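Local coordinates for gamma-glutamyltranspeptidase (Ggt) (Helicobacter pylori 26695, PDB 5BPK), which cleaves gamma-glutamyl amide bonds, as in glutathione, and transfers the gamma-glutamyl group to water or to an amino acid or peptide acceptor, at the interface of chains A and B. Residues are numbered along the deposited sequence; one frame, centred on the assembly and turned at random. Chains: chain A, Gamma-glutamyltranspeptidase (Ggt); chain B, Gamma-glutamyltranspeptidase (Ggt).

The interface of chains A and B. Residues chain A 41-42, 68-69, 72; chain B 2, 4, 18.
Helix 61-75 of chain A packs against strands 2-8 and 13-19 of chain B, and the end of strand A 38-41 with the residue after it borders the same patch. The protein is an N-terminal nucleophile (Ntn) hydrolase. In gamma-glutamyltranspeptidases the precursor cleaves itself into a large and a small subunit, here chains A and B, which stay together as the working heterodimer. Strand B 2-8 directly follows the catalytic threonine, B:Thr1, so this packing probably helps to steady the strand next to the nucleophile.

B:Tyr4 buries the most surface here. Methyl CG2 of A:Ile68 sits over the centre of one face of its ring, 3.4 Å above the plane, in a CH-pi contact. With chi1 at -69°, CG1 stands beside the backbone N, which leaves CG2 anti to that N and turned to the ring. CD1 of A:Leu72 touches the ring at CD1, 3.6 Å away. The same A:Leu72 methyl also lies 4.0 Å from CG2 of B:Thr2. CB of B:Tyr4 rests by the carbonyl O of A:Leu41 at the strand end, and lies 3.9 Å from CB of A:Ser42 in the loop that follows. CZ of B:Tyr4 lies 3.9 Å from CA of A:Gly69, where no side chain stands between ring and helix.

The second tyrosine makes a polar link. B:Tyr18 OH donates a hydrogen bond of 2.6 Å to the carbonyl O of A:Gly69. The phenol approaches in the carbonyl plane, on a lone pair, with a C=O...donor angle of 127°. CB of A:Leu72 lies beside the same hydroxyl, 3.3 Å from OH. CE1 of B:Tyr18 meets the B:Tyr4 ring at its edge.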
# COMPACT_ATOMS: atom_id res chain seq x y z
N LEU A 41 -14.89 0.49 1.73
CA LEU A 41 -14.26 0.21 3.02
C LEU A 41 -12.85 0.76 3.12
O LEU A 41 -12.01 0.51 2.24
CB LEU A 41 -14.21 -1.30 3.26
CG LEU A 41 -15.52 -2.08 3.34
CD1 LEU A 41 -15.21 -3.56 3.52
CD2 LEU A 41 -16.37 -1.56 4.47
N SER A 42 -12.61 1.51 4.19
CA SER A 42 -11.31 2.09 4.50
C SER A 42 -11.00 1.87 5.98
O SER A 42 -11.84 1.37 6.73
CB SER A 42 -11.32 3.59 4.19
OG SER A 42 -11.87 4.34 5.26
N ILE A 68 -13.01 8.93 -0.93
CA ILE A 68 -12.24 8.32 0.15
C ILE A 68 -10.78 8.78 0.18
O ILE A 68 -10.27 9.09 1.25
CB ILE A 68 -12.31 6.78 0.12
CG1 ILE A 68 -13.73 6.34 0.49
CG2 ILE A 68 -11.29 6.15 1.04
CD1 ILE A 68 -13.98 4.86 0.32
N GLY A 69 -10.14 8.84 -0.99
CA GLY A 69 -8.77 9.30 -1.10
C GLY A 69 -8.59 10.68 -0.48
O GLY A 69 -7.64 10.92 0.28
N LEU A 72 -9.47 10.54 3.59
CA LEU A 72 -8.37 9.98 4.39
C LEU A 72 -7.19 10.94 4.52
O LEU A 72 -6.44 10.89 5.50
CB LEU A 72 -7.90 8.65 3.79
CG LEU A 72 -8.83 7.45 3.92
CD1 LEU A 72 -8.31 6.27 3.06
CD2 LEU A 72 -8.97 7.03 5.39
N THR B 2 -2.05 3.00 3.75
CA THR B 2 -3.42 2.60 4.03
C THR B 2 -4.04 2.07 2.74
O THR B 2 -3.69 2.50 1.64
CB THR B 2 -4.23 3.77 4.64
OG1 THR B 2 -5.41 3.27 5.28
CG2 THR B 2 -4.60 4.83 3.60
N TYR B 4 -7.74 0.95 0.73
CA TYR B 4 -9.19 0.92 0.69
C TYR B 4 -9.73 0.22 -0.56
O TYR B 4 -9.08 0.18 -1.59
CB TYR B 4 -9.75 2.32 0.89
CG TYR B 4 -9.39 3.39 -0.12
CD1 TYR B 4 -8.28 4.23 0.07
CD2 TYR B 4 -10.20 3.63 -1.22
CE1 TYR B 4 -7.98 5.25 -0.85
CE2 TYR B 4 -9.91 4.64 -2.15
CZ TYR B 4 -8.82 5.46 -1.95
OH TYR B 4 -8.56 6.46 -2.86
N TYR B 18 -2.37 3.58 -0.93
CA TYR B 18 -1.60 4.81 -1.06
C TYR B 18 -1.01 5.24 0.27
O TYR B 18 -1.34 4.67 1.33
CB TYR B 18 -2.42 5.89 -1.80
CG TYR B 18 -3.37 6.76 -0.97
CD1 TYR B 18 -4.05 6.27 0.14
CD2 TYR B 18 -3.61 8.08 -1.35
CE1 TYR B 18 -4.91 7.08 0.88
CE2 TYR B 18 -4.47 8.90 -0.61
CZ TYR B 18 -5.11 8.40 0.50
OH TYR B 18 -5.95 9.20 1.25